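PDB 3CTD: putative ATPase, AAA family from Prochlorococcus marinus subsp. pastoris str. CCMP1986, which probably acts as a DNA-dependent ATPase in the response to stalled DNA replication, this chain being its helical C-terminal part. Local coordinates for residues B[39-43]-B[70-75]; B[80-86]-B[123-129]; B[89-94]-B[115-120]; B[148-152]-B[170-174]. The protein carries 1 engineered substitution. All blocks are in the same frame, centred on the assembly; numbering follows the deposited sequence.

From the N terminus, contact 1 comes first. It brings helix 36-47 against helix 68-83 and closes a loop that holds helix 51-63. Contact 2 follows in series. It joins the end of helix 68-83 to the loop 123-129 after helix 110-121. Contact 3 nests in the chain that contact 2 closes and pairs helices 90-104 and 110-121. Contacts 1, 2 and 3 touch one another and tie the helical core together. Contact 4 closes a short loop without helix or strand, far out on the chain. Its centre is about 40 Å from that of contact 1. Between subunits the two regions do meet: Leu151 O is bonded to Ser40 OG of a neighbouring subunit.

Contact 1 (B[39-43]-B[70-75]); sequences ISAFI and FIFRRL
The Phe42 ring meets two side chains obliquely: its CZ lies 3.7 Å from Leu75 CD2, and its CE2 lies 4.0 Å from Ile71 CG2. The Phe70 ring is approached obliquely by Ile39, with CD1 of Ile39 3.6 Å from CE2 of Phe70. Phe70 CZ also sits over one face of the Arg74 guanidinium, and Arg73 NH1 lies in plane at the edge of the same ring. This is a helix-helix contact in an all-helical fold. Helices 36-47 and 68-83 run the same way at 37°, with the segment axes 11.1 Å apart. Helix 51-63 lies between them in the chain. Met61 of that helix packs on both Ile39 and Phe42. No hydrogen bond crosses here. Ile39 has CG1 anti to the backbone N (chi1 -162°), and this carries CD1 to Phe70, with CG1 near Arg74 CG. The bend of Arg74 at chi2 (-65°) folds its chain across Ile39, where NH1 of Arg74 lies 3.7 Å from CG2 of Ile39. Further along, Ile43 CD1 rests against Arg74, 3.9 Å from its O and 4.0 Å from its CB.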
loop_
_atom_site.group_PDB
_atom_site.type_symbol
_atom_site.label_atom_id
_atom_site.label_comp_id
_atom_site.label_asym_id
_atom_site.label_seq_id
_atom_site.Cartn_x
_atom_site.Cartn_y
_atom_site.Cartn_z
ATOM N N ILE B 39 2.986 23.033 -16.207
ATOM C CA ILE B 39 3.249 22.127 -15.082
ATOM C C ILE B 39 3.210 22.878 -13.744
ATOM O O ILE B 39 2.699 22.356 -12.741
ATOM C CB ILE B 39 4.556 21.301 -15.247
ATOM C CG1 ILE B 39 4.555 20.076 -14.307
ATOM C CG2 ILE B 39 5.790 22.153 -14.992
ATOM C CD1 ILE B 39 4.240 18.746 -14.961
ATOM N N SER B 40 3.685 24.116 -13.737
ATOM C CA SER B 40 3.584 24.955 -12.543
ATOM C C SER B 40 2.121 25.211 -12.133
ATOM O O SER B 40 1.720 25.035 -10.968
ATOM C CB SER B 40 4.371 26.262 -12.753
ATOM O OG SER B 40 3.949 27.271 -11.859
ATOM N N ALA B 41 1.293 25.588 -13.084
ATOM C CA ALA B 41 -0.129 25.805 -12.764
ATOM C C ALA B 41 -0.873 24.520 -12.237
ATOM O O ALA B 41 -1.777 24.574 -11.363
ATOM C CB ALA B 41 -0.837 26.418 -13.980
ATOM N N PHE B 42 -0.466 23.381 -12.780
ATOM C CA PHE B 42 -0.911 22.039 -12.365
ATOM C C PHE B 42 -0.584 21.755 -10.887
ATOM O O PHE B 42 -1.454 21.486 -10.078
ATOM C CB PHE B 42 -0.210 21.008 -13.288
ATOM C CG PHE B 42 -0.512 19.568 -12.971
ATOM C CD1 PHE B 42 -1.835 19.078 -13.046
ATOM C CD2 PHE B 42 0.540 18.678 -12.646
ATOM C CE1 PHE B 42 -2.115 17.720 -12.777
ATOM C CE2 PHE B 42 0.272 17.339 -12.366
ATOM C CZ PHE B 42 -1.077 16.849 -12.430
ATOM N N ILE B 43 0.678 21.866 -10.522
ATOM C CA ILE B 43 1.080 21.691 -9.149
ATOM C C ILE B 43 0.439 22.751 -8.249
ATOM O O ILE B 43 0.034 22.458 -7.120
ATOM C CB ILE B 43 2.621 21.735 -9.058
ATOM C CG1 ILE B 43 3.214 20.595 -9.909
ATOM C CG2 ILE B 43 3.084 21.657 -7.612
ATOM C CD1 ILE B 43 2.609 19.174 -9.430
ATOM N N PHE B 70 7.348 12.465 -16.825
ATOM C CA PHE B 70 7.573 13.770 -16.239
ATOM C C PHE B 70 6.396 14.190 -15.324
ATOM O O PHE B 70 6.593 14.606 -14.186
ATOM C CB PHE B 70 7.876 14.802 -17.313
ATOM C CG PHE B 70 8.052 16.171 -16.794
ATOM C CD1 PHE B 70 9.051 16.458 -15.879
ATOM C CD2 PHE B 70 7.219 17.191 -17.216
ATOM C CE1 PHE B 70 9.231 17.759 -15.391
ATOM C CE2 PHE B 70 7.379 18.488 -16.726
ATOM C CZ PHE B 70 8.404 18.779 -15.811
ATOM N N ILE B 71 5.171 14.013 -15.771
ATOM C CA ILE B 71 4.026 14.399 -14.919
ATOM C C ILE B 71 4.016 13.581 -13.615
ATOM O O ILE B 71 3.814 14.118 -12.532
ATOM C CB ILE B 71 2.684 14.186 -15.662
ATOM C CG1 ILE B 71 2.639 15.035 -16.948
ATOM C CG2 ILE B 71 1.504 14.388 -14.727
ATOM C CD1 ILE B 71 1.606 14.509 -17.970
ATOM N N PHE B 72 4.245 12.283 -13.726
ATOM C CA PHE B 72 4.336 11.406 -12.534
ATOM C C PHE B 72 5.474 11.756 -11.574
ATOM O O PHE B 72 5.337 11.539 -10.377
ATOM C CB PHE B 72 4.437 9.925 -12.903
ATOM C CG PHE B 72 3.119 9.281 -13.077
ATOM C CD1 PHE B 72 2.197 9.270 -12.029
ATOM C CD2 PHE B 72 2.774 8.710 -14.280
ATOM C CE1 PHE B 72 0.956 8.681 -12.183
ATOM C CE2 PHE B 72 1.546 8.120 -14.419
ATOM C CZ PHE B 72 0.625 8.113 -13.380
ATOM N N ARG B 73 6.572 12.301 -12.094
ATOM C CA ARG B 73 7.674 12.754 -11.222
ATOM C C ARG B 73 7.198 13.859 -10.305
ATOM O O ARG B 73 7.391 13.786 -9.092
ATOM C CB ARG B 73 8.876 13.248 -12.037
ATOM C CG ARG B 73 10.006 12.245 -12.173
ATOM C CD ARG B 73 11.160 12.758 -13.077
ATOM N NE ARG B 73 11.139 11.825 -14.187
ATOM C CZ ARG B 73 11.101 12.144 -15.467
ATOM N NH1 ARG B 73 11.181 13.432 -15.848
ATOM N NH2 ARG B 73 11.017 11.144 -16.344
ATOM N N ARG B 74 6.562 14.862 -10.900
ATOM C CA ARG B 74 6.027 15.978 -10.160
ATOM C C ARG B 74 4.905 15.596 -9.240
ATOM O O ARG B 74 4.784 16.166 -8.178
ATOM C CB ARG B 74 5.587 17.106 -11.096
ATOM C CG ARG B 74 6.753 17.821 -11.752
ATOM C CD ARG B 74 7.702 18.615 -10.786
ATOM N NE ARG B 74 8.905 19.032 -11.531
ATOM C CZ ARG B 74 9.043 20.182 -12.234
ATOM N NH1 ARG B 74 8.054 21.089 -12.272
ATOM N NH2 ARG B 74 10.181 20.430 -12.903
ATOM N N LEU B 75 4.087 14.626 -9.629
ATOM C CA LEU B 75 3.082 14.112 -8.728
ATOM C C LEU B 75 3.729 13.347 -7.538
ATOM O O LEU B 75 3.257 13.461 -6.396
ATOM C CB LEU B 75 2.106 13.210 -9.472
ATOM C CG LEU B 75 1.112 13.812 -10.476
ATOM C CD1 LEU B 75 0.397 12.655 -11.159
ATOM C CD2 LEU B 75 0.104 14.623 -9.712
#

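Contact 2 (B[80-86]-B[123-129]); sequences CEDIGLA and SPKSNST
Thr129 and Cys80 make one of two direct hydrogen bonds: Thr129 OG1 donates to Cys80 O at 2.8 Å, from above the carbonyl plane. Ser126 N gives to Asp82 O at 3.0 Å, also from above the plane, with a bent N-H...O angle of 144°. A weaker CA-H...O contact runs from Asn127 CA to Glu81 O.

Water adds a further link. One molecule accepts from Leu85 N and donates to Ser128 OG, whose side chain is also bonded to Glu192 and Trp184.

The loop 123-129 meets carbonyl groups in the last turn of helix 68-83, at Cys80 and Asp82. Gly84, the first residue to leave the helical backbone, has a positive phi of 62°. The loop is itself shaped by an ST turn, in which Ser126 OG accepts from Ser128 N at 3.0 Å. Glu192 holds the same hydroxyl.

Carbon contacts complete the interface. Ile83 CD1 touches Lys125 CD at 3.6 Å, and Ile83 CG1 packs on Ser123 CB at 3.7 Å. Ala86 CB lies 3.4 Å from the carbonyl oxygen of Pro124 and also meets Ser126 CB.

The charged group of Lys125 turns back on its own loop. Bends at chi2 and chi4 bring NZ to 2.6 Å from Ser123 O, in the carbonyl plane. Leu120 O, Ala121 O and Ser49 OG lie around the same NZ and share its protons. With an alanine here, the carbonyls of Leu120, Ala121 and Ser123 would probably lose their charged donor, and Ile83 CD1 its cover. Asp82 sends its carboxylate to Arg47 and to His162 of the second subunit.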
loop_
_atom_site.group_PDB
_atom_site.type_symbol
_atom_site.label_atom_id
_atom_site.label_comp_id
_atom_site.label_asym_id
_atom_site.label_seq_id
_atom_site.Cartn_x
_atom_site.Cartn_y
_atom_site.Cartn_z
ATOM N N CYS B 80 4.974 14.240 -1.431
ATOM C CA CYS B 80 5.776 14.353 -0.210
ATOM C C CYS B 80 6.004 15.807 0.195
ATOM O O CYS B 80 6.059 16.139 1.390
ATOM C CB CYS B 80 7.119 13.596 -0.339
ATOM S SG CYS B 80 6.811 11.801 -0.523
ATOM N N GLU B 81 6.125 16.675 -0.798
ATOM C CA GLU B 81 6.367 18.061 -0.513
ATOM C C GLU B 81 5.117 18.821 -0.060
ATOM O O GLU B 81 5.208 19.646 0.841
ATOM C CB GLU B 81 6.973 18.743 -1.712
ATOM C CG GLU B 81 6.910 20.220 -1.579
ATOM C CD GLU B 81 7.723 20.967 -2.624
ATOM O OE1 GLU B 81 8.466 21.869 -2.203
ATOM O OE2 GLU B 81 7.631 20.678 -3.837
ATOM N N ASP B 82 3.952 18.537 -0.666
ATOM C CA ASP B 82 2.739 19.343 -0.457
ATOM C C ASP B 82 1.679 18.589 0.313
ATOM O O ASP B 82 0.873 19.203 0.956
ATOM C CB ASP B 82 2.128 19.791 -1.778
ATOM C CG ASP B 82 3.006 20.758 -2.545
ATOM O OD1 ASP B 82 3.333 21.844 -2.004
ATOM O OD2 ASP B 82 3.353 20.436 -3.713
ATOM N N ILE B 83 1.631 17.264 0.232
ATOM C CA ILE B 83 0.688 16.509 1.071
ATOM C C ILE B 83 1.467 15.929 2.270
ATOM O O ILE B 83 1.176 16.221 3.445
ATOM C CB ILE B 83 -0.025 15.353 0.267
ATOM C CG1 ILE B 83 -1.132 15.871 -0.651
ATOM C CG2 ILE B 83 -0.574 14.252 1.188
ATOM C CD1 ILE B 83 -0.689 16.861 -1.586
ATOM N N GLY B 84 2.467 15.115 1.977
ATOM C CA GLY B 84 3.447 14.698 2.994
ATOM C C GLY B 84 2.806 13.932 4.120
ATOM O O GLY B 84 1.888 13.124 3.892
ATOM N N LEU B 85 3.251 14.196 5.354
ATOM C CA LEU B 85 2.669 13.505 6.504
ATOM C C LEU B 85 1.230 13.956 6.865
ATOM O O LEU B 85 0.697 13.605 7.931
ATOM C CB LEU B 85 3.604 13.624 7.710
ATOM C CG LEU B 85 5.043 13.281 7.357
ATOM C CD1 LEU B 85 5.870 13.659 8.517
ATOM C CD2 LEU B 85 5.157 11.801 7.115
ATOM N N ALA B 86 0.598 14.743 6.009
ATOM C CA ALA B 86 -0.842 14.981 6.218
ATOM C C ALA B 86 -1.542 13.661 5.859
ATOM O O ALA B 86 -2.576 13.306 6.436
ATOM C CB ALA B 86 -1.348 16.145 5.361
ATOM N N SER B 123 -6.513 15.926 -1.084
ATOM C CA SER B 123 -5.972 15.463 0.202
ATOM C C SER B 123 -5.739 16.642 1.101
ATOM O O SER B 123 -5.485 17.758 0.583
ATOM C CB SER B 123 -4.641 14.740 0.011
ATOM O OG SER B 123 -4.826 13.581 -0.764
ATOM N N PRO B 124 -5.768 16.420 2.451
ATOM C CA PRO B 124 -5.275 17.507 3.330
ATOM C C PRO B 124 -3.822 17.814 2.972
ATOM O O PRO B 124 -3.114 16.933 2.551
ATOM C CB PRO B 124 -5.393 16.931 4.778
ATOM C CG PRO B 124 -5.492 15.451 4.638
ATOM C CD PRO B 124 -6.175 15.229 3.231
ATOM N N LYS B 125 -3.387 19.053 3.153
ATOM C CA LYS B 125 -2.042 19.472 2.794
ATOM C C LYS B 125 -1.121 19.704 4.006
ATOM O O LYS B 125 -1.597 20.087 5.088
ATOM C CB LYS B 125 -2.146 20.745 1.943
ATOM C CG LYS B 125 -3.166 20.626 0.775
ATOM C CD LYS B 125 -2.682 19.659 -0.381
ATOM C CE LYS B 125 -3.551 19.775 -1.647
ATOM N NZ LYS B 125 -4.970 19.246 -1.453
ATOM N N SER B 126 0.188 19.460 3.834
ATOM C CA SER B 126 1.200 19.864 4.812
ATOM C C SER B 126 2.519 19.941 4.164
ATOM O O SER B 126 2.887 19.010 3.428
ATOM C CB SER B 126 1.327 18.817 5.902
ATOM O OG SER B 126 2.516 18.986 6.647
ATOM N N ASN B 127 3.263 21.014 4.438
ATOM C CA ASN B 127 4.645 21.112 3.928
ATOM C C ASN B 127 5.722 20.712 4.979
ATOM O O ASN B 127 6.911 21.100 4.847
ATOM C CB ASN B 127 4.955 22.526 3.395
ATOM C CG ASN B 127 4.969 23.590 4.502
ATOM O OD1 ASN B 127 4.610 23.328 5.646
ATOM N ND2 ASN B 127 5.380 24.786 4.157
ATOM N N SER B 128 5.324 19.961 6.019
ATOM C CA SER B 128 6.251 19.707 7.126
ATOM C C SER B 128 7.535 18.923 6.750
ATOM O O SER B 128 8.509 18.976 7.492
ATOM C CB SER B 128 5.552 19.129 8.361
ATOM O OG SER B 128 5.386 17.715 8.288
ATOM N N THR B 129 7.570 18.250 5.597
ATOM C CA THR B 129 8.797 17.600 5.171
ATOM C C THR B 129 9.846 18.580 4.714
ATOM O O THR B 129 10.984 18.155 4.497
ATOM C CB THR B 129 8.587 16.627 4.015
ATOM O OG1 THR B 129 8.079 17.352 2.887
ATOM C CG2 THR B 129 7.624 15.454 4.430
HETATM O O HOH W 1 5.210 17.709 3.404
HETATM O O HOH W 2 4.482 16.627 5.726
#

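Contact 3 (B[89-94]-B[115-120])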
loop_
_atom_site.group_PDB
_atom_site.type_symbol
_atom_site.label_atom_id
_atom_site.label_comp_id
_atom_site.label_asym_id
_atom_site.label_seq_id
_atom_site.Cartn_x
_atom_site.Cartn_y
_atom_site.Cartn_z
ATOM N N ASN B 89 0.108 7.999 3.030
ATOM C CA ASN B 89 -0.295 6.990 2.052
ATOM C C ASN B 89 -0.324 7.566 0.615
ATOM O O ASN B 89 -0.250 6.838 -0.396
ATOM C CB ASN B 89 -1.661 6.398 2.465
ATOM C CG ASN B 89 -2.046 5.167 1.640
ATOM O OD1 ASN B 89 -1.347 4.152 1.645
ATOM N ND2 ASN B 89 -3.175 5.253 0.937
ATOM N N ALA B 90 -0.409 8.892 0.517
ATOM C CA ALA B 90 -0.485 9.557 -0.777
ATOM C C ALA B 90 0.648 9.111 -1.690
ATOM O O ALA B 90 0.419 8.899 -2.882
ATOM C CB ALA B 90 -0.490 11.122 -0.608
ATOM N N ILE B 91 1.867 8.997 -1.147
ATOM C CA ILE B 91 2.991 8.565 -1.976
ATOM C C ILE B 91 2.783 7.123 -2.436
ATOM O O ILE B 91 3.151 6.796 -3.535
ATOM C CB ILE B 91 4.401 8.790 -1.324
ATOM C CG1 ILE B 91 5.520 8.520 -2.312
ATOM C CG2 ILE B 91 4.627 7.901 -0.114
ATOM C CD1 ILE B 91 5.776 9.675 -3.203
ATOM N N VAL B 92 2.158 6.281 -1.615
ATOM C CA VAL B 92 1.905 4.907 -2.033
ATOM C C VAL B 92 0.891 4.879 -3.172
ATOM O O VAL B 92 1.063 4.143 -4.117
ATOM C CB VAL B 92 1.372 4.041 -0.854
ATOM C CG1 VAL B 92 1.029 2.592 -1.325
ATOM C CG2 VAL B 92 2.348 4.065 0.360
ATOM N N VAL B 93 -0.164 5.689 -3.090
ATOM C CA VAL B 93 -1.225 5.648 -4.090
ATOM C C VAL B 93 -0.687 6.154 -5.441
ATOM O O VAL B 93 -0.912 5.543 -6.498
ATOM C CB VAL B 93 -2.470 6.493 -3.632
ATOM C CG1 VAL B 93 -3.472 6.757 -4.799
ATOM C CG2 VAL B 93 -3.171 5.843 -2.421
ATOM N N VAL B 94 -0.011 7.289 -5.416
ATOM C CA VAL B 94 0.521 7.875 -6.631
ATOM C C VAL B 94 1.565 6.965 -7.273
ATOM O O VAL B 94 1.617 6.864 -8.483
ATOM C CB VAL B 94 1.218 9.212 -6.345
ATOM C CG1 VAL B 94 1.969 9.632 -7.557
ATOM C CG2 VAL B 94 0.199 10.252 -5.919
ATOM N N GLN B 115 -6.584 9.815 -11.605
ATOM C CA GLN B 115 -6.693 9.390 -10.182
ATOM C C GLN B 115 -5.619 10.013 -9.270
ATOM O O GLN B 115 -5.912 10.538 -8.179
ATOM C CB GLN B 115 -6.601 7.878 -10.039
ATOM C CG GLN B 115 -6.478 7.418 -8.605
ATOM C CD GLN B 115 -7.174 6.081 -8.340
ATOM O OE1 GLN B 115 -7.895 5.591 -9.192
ATOM N NE2 GLN B 115 -6.927 5.471 -7.174
ATOM N N ALA B 116 -4.360 9.887 -9.700
ATOM C CA ALA B 116 -3.250 10.401 -8.935
ATOM C C ALA B 116 -3.390 11.922 -8.713
ATOM O O ALA B 116 -3.232 12.436 -7.589
ATOM C CB ALA B 116 -1.945 10.066 -9.636
ATOM N N SER B 117 -3.679 12.636 -9.789
ATOM C CA SER B 117 -3.846 14.076 -9.722
ATOM C C SER B 117 -4.988 14.470 -8.802
ATOM O O SER B 117 -4.792 15.264 -7.862
ATOM C CB SER B 117 -4.018 14.648 -11.133
ATOM O OG SER B 117 -2.882 14.207 -11.893
ATOM N N LEU B 118 -6.174 13.942 -9.067
ATOM C CA LEU B 118 -7.358 14.251 -8.236
ATOM C C LEU B 118 -7.139 13.939 -6.782
ATOM O O LEU B 118 -7.560 14.674 -5.898
ATOM C CB LEU B 118 -8.583 13.483 -8.748
ATOM C CG LEU B 118 -9.151 14.061 -10.056
ATOM C CD1 LEU B 118 -10.096 13.042 -10.668
ATOM C CD2 LEU B 118 -9.835 15.452 -9.841
ATOM N N TYR B 119 -6.439 12.842 -6.529
ATOM C CA TYR B 119 -6.211 12.370 -5.163
ATOM C C TYR B 119 -5.402 13.381 -4.327
ATOM O O TYR B 119 -5.722 13.641 -3.170
ATOM C CB TYR B 119 -5.470 11.046 -5.228
ATOM C CG TYR B 119 -5.184 10.474 -3.883
ATOM C CD1 TYR B 119 -5.955 9.472 -3.345
ATOM C CD2 TYR B 119 -4.124 10.927 -3.138
ATOM C CE1 TYR B 119 -5.662 8.921 -2.064
ATOM C CE2 TYR B 119 -3.825 10.389 -1.851
ATOM C CZ TYR B 119 -4.590 9.388 -1.329
ATOM O OH TYR B 119 -4.268 8.871 -0.070
ATOM N N LEU B 120 -4.317 13.902 -4.912
ATOM C CA LEU B 120 -3.513 14.936 -4.270
ATOM C C LEU B 120 -4.304 16.236 -4.130
ATOM O O LEU B 120 -4.272 16.843 -3.075
ATOM C CB LEU B 120 -2.210 15.164 -5.028
ATOM C CG LEU B 120 -1.293 13.945 -5.055
ATOM C CD1 LEU B 120 0.046 14.254 -5.736
ATOM C CD2 LEU B 120 -1.092 13.432 -3.624
#
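Ala90 and Tyr119 form the tight part of this contact. Tyr119 CE2 lies 3.6 Å from both CA and CB of Ala90, reached obliquely. Val93 covers one face of the same ring. Its CG1 is 4.1 Å from the ring centroid and 16° off the normal, a CH-pi contact. Its CG2 stands near CE1 and CZ of Tyr119, so both methyls bear on the ring. Tyr119 gets there with CG anti to its backbone N (chi1 180°), which sends the ring across to the facing helix. Leu120 lies beside it, with CD2 in the ring plane at the edge. That methyl also meets Ala90 CB at 3.8 Å. Deeper in, Val94 CG2 touches Leu120 CD1 at 4.0 Å and Ala116 CB at 4.3 Å. The small Ala116 lets the backbones come close, with CA atoms of Val94 and Ala116 only 5.1 Å apart.

The other side is looser. Asn89, partly exposed, brings ND2 no nearer than 3.9 Å to Tyr119 OH, and the amide and ring planes are steeply inclined. The hydroxyl has a weak hydrogen bond to Asp87 instead. Gln115 reaches Val93 only through NE2, at 4.4 Å from CG1. The second subunit closes in here: its Trp191 stacks on Tyr119, and its Pro88 packs on Val93 and Tyr119.

No hydrogen bond crosses between the segments. The helices are consecutive in the chain and run nearly opposite ways, at 162°, which makes this an antiparallel helical hairpin with an apolar seam.

Contact 4 (B[148-152]-B[170-174]); sequences PNHLK and QQEYL
Glu172 O takes a short hydrogen bond from His150 NE2, at 2.7 Å. The N-H...O angle is 160°, and the oxygen lies near the plane of the imidazole, at its edge. The donor stands slightly tilted from the carbonyl plane. The same oxygen is flanked by a methyl, Leu151 CD1, at 3.5 Å.

His150 is held on several sides. Its CG lies between the backbone N and the carbonyl carbon (chi1 67°), a crowded position that directs the ring at segment 170-174. Leu151 CG sits over one face of the ring. Gln171 slides past it in the opposite direction, with CG of Gln171 3.7 Å from CD2 of His150. Were His150 a phenylalanine, Glu172 O would probably be left without this donor, and the two segments without their direct hydrogen bond.

Leu151 packs beside this bond. Its CD2 lies 3.9 Å from Tyr173 CD1, approaching the ring obliquely, and its CD1 rests 3.4 Å from Tyr173 O. Gln171 NE2 bonds to Tyr173 OH at 3.0 Å, in the amide plane, and also to Leu159 O. This ties the loop 170-174 to itself and to its surroundings.

Both segments are loops, the first with a short 3-10 turn at 149-151. The third subunit lies against them, where its Trp57 bonds to Tyr173 O.

Donation to a carbonyl means that NE2 of His150 carries a proton. The Glu172 carboxylate, with OE1 5.1 Å from NE2, may make a positive charge on the ring easier to bear.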
loop_
_atom_site.group_PDB
_atom_site.type_symbol
_atom_site.label_atom_id
_atom_site.label_comp_id
_atom_site.label_asym_id
_atom_site.label_seq_id
_atom_site.Cartn_x
_atom_site.Cartn_y
_atom_site.Cartn_z
ATOM N N PRO B 148 27.823 12.246 19.117
ATOM C CA PRO B 148 28.039 11.919 20.533
ATOM C C PRO B 148 28.454 10.453 20.707
ATOM O O PRO B 148 27.944 9.585 19.989
ATOM C CB PRO B 148 26.676 12.190 21.178
ATOM C CG PRO B 148 26.020 13.238 20.260
ATOM C CD PRO B 148 26.598 13.037 18.875
ATOM N N ASN B 149 29.378 10.197 21.626
ATOM C CA ASN B 149 29.832 8.851 21.920
ATOM C C ASN B 149 28.744 7.788 22.074
ATOM O O ASN B 149 28.879 6.676 21.545
ATOM C CB ASN B 149 30.839 8.836 23.088
ATOM C CG ASN B 149 32.085 9.725 22.798
ATOM O OD1 ASN B 149 32.491 9.925 21.625
ATOM N ND2 ASN B 149 32.677 10.266 23.861
ATOM N N HIS B 150 27.673 8.096 22.802
ATOM C CA HIS B 150 26.697 7.048 23.091
ATOM C C HIS B 150 25.818 6.737 21.868
ATOM O O HIS B 150 24.983 5.859 21.924
ATOM C CB HIS B 150 25.832 7.428 24.287
ATOM C CG HIS B 150 24.946 8.595 24.028
ATOM N ND1 HIS B 150 25.411 9.887 24.036
ATOM C CD2 HIS B 150 23.627 8.672 23.743
ATOM C CE1 HIS B 150 24.424 10.716 23.754
ATOM N NE2 HIS B 150 23.329 10.004 23.568
ATOM N N LEU B 151 26.022 7.487 20.780
ATOM C CA LEU B 151 25.226 7.386 19.570
ATOM C C LEU B 151 26.041 6.819 18.433
ATOM O O LEU B 151 25.509 6.627 17.353
ATOM C CB LEU B 151 24.662 8.736 19.134
ATOM C CG LEU B 151 23.697 9.411 20.112
ATOM C CD1 LEU B 151 23.163 10.737 19.542
ATOM C CD2 LEU B 151 22.598 8.468 20.510
ATOM N N LYS B 152 27.327 6.568 18.675
ATOM C CA LYS B 152 28.181 5.934 17.678
ATOM C C LYS B 152 27.811 4.480 17.420
ATOM O O LYS B 152 27.161 3.803 18.235
ATOM C CB LYS B 152 29.655 5.987 18.100
ATOM C CG LYS B 152 30.302 7.358 17.941
ATOM C CD LYS B 152 31.803 7.293 18.191
ATOM C CE LYS B 152 32.298 8.643 18.670
ATOM N NZ LYS B 152 33.669 8.893 18.136
ATOM N N GLN B 170 14.733 8.752 28.514
ATOM C CA GLN B 170 15.345 10.062 28.294
ATOM C C GLN B 170 16.839 9.923 27.850
ATOM O O GLN B 170 17.715 9.578 28.651
ATOM C CB GLN B 170 15.131 10.951 29.530
ATOM C CG GLN B 170 15.878 12.270 29.502
ATOM C CD GLN B 170 15.488 13.174 30.662
ATOM O OE1 GLN B 170 15.016 12.695 31.696
ATOM N NE2 GLN B 170 15.675 14.481 30.491
ATOM N N GLN B 171 17.114 10.121 26.557
ATOM C CA GLN B 171 18.471 9.979 26.048
ATOM C C GLN B 171 18.717 11.056 25.002
ATOM O O GLN B 171 17.833 11.386 24.235
ATOM C CB GLN B 171 18.691 8.548 25.471
ATOM C CG GLN B 171 20.091 8.233 24.907
ATOM C CD GLN B 171 20.272 6.750 24.621
ATOM O OE1 GLN B 171 21.209 6.141 25.103
ATOM N NE2 GLN B 171 19.368 6.155 23.830
ATOM N N GLU B 172 19.923 11.590 24.955
ATOM C CA GLU B 172 20.233 12.678 24.024
ATOM C C GLU B 172 20.420 12.107 22.635
ATOM O O GLU B 172 21.196 11.149 22.467
ATOM C CB GLU B 172 21.551 13.372 24.425
ATOM C CG GLU B 172 21.625 13.891 25.879
ATOM C CD GLU B 172 23.049 14.366 26.294
ATOM O OE1 GLU B 172 23.851 14.697 25.393
ATOM O OE2 GLU B 172 23.366 14.404 27.518
ATOM N N TYR B 173 19.774 12.728 21.647
ATOM C CA TYR B 173 19.871 12.328 20.247
ATOM C C TYR B 173 20.502 13.405 19.395
ATOM O O TYR B 173 21.046 13.154 18.300
ATOM C CB TYR B 173 18.498 11.879 19.709
ATOM C CG TYR B 173 18.031 10.586 20.399
ATOM C CD1 TYR B 173 18.800 9.423 20.323
ATOM C CD2 TYR B 173 16.849 10.530 21.126
ATOM C CE1 TYR B 173 18.411 8.245 20.962
ATOM C CE2 TYR B 173 16.439 9.370 21.760
ATOM C CZ TYR B 173 17.240 8.228 21.686
ATOM O OH TYR B 173 16.895 7.055 22.345
ATOM N N LEU B 174 20.463 14.624 19.907
ATOM C CA LEU B 174 21.100 15.760 19.225
ATOM C C LEU B 174 22.379 16.036 19.981
ATOM O O LEU B 174 22.491 15.695 21.150
ATOM C CB LEU B 174 20.200 17.002 19.287
ATOM C CG LEU B 174 19.092 17.084 18.244
ATOM C CD1 LEU B 174 17.865 17.863 18.790
ATOM C CD2 LEU B 174 19.611 17.700 16.996
#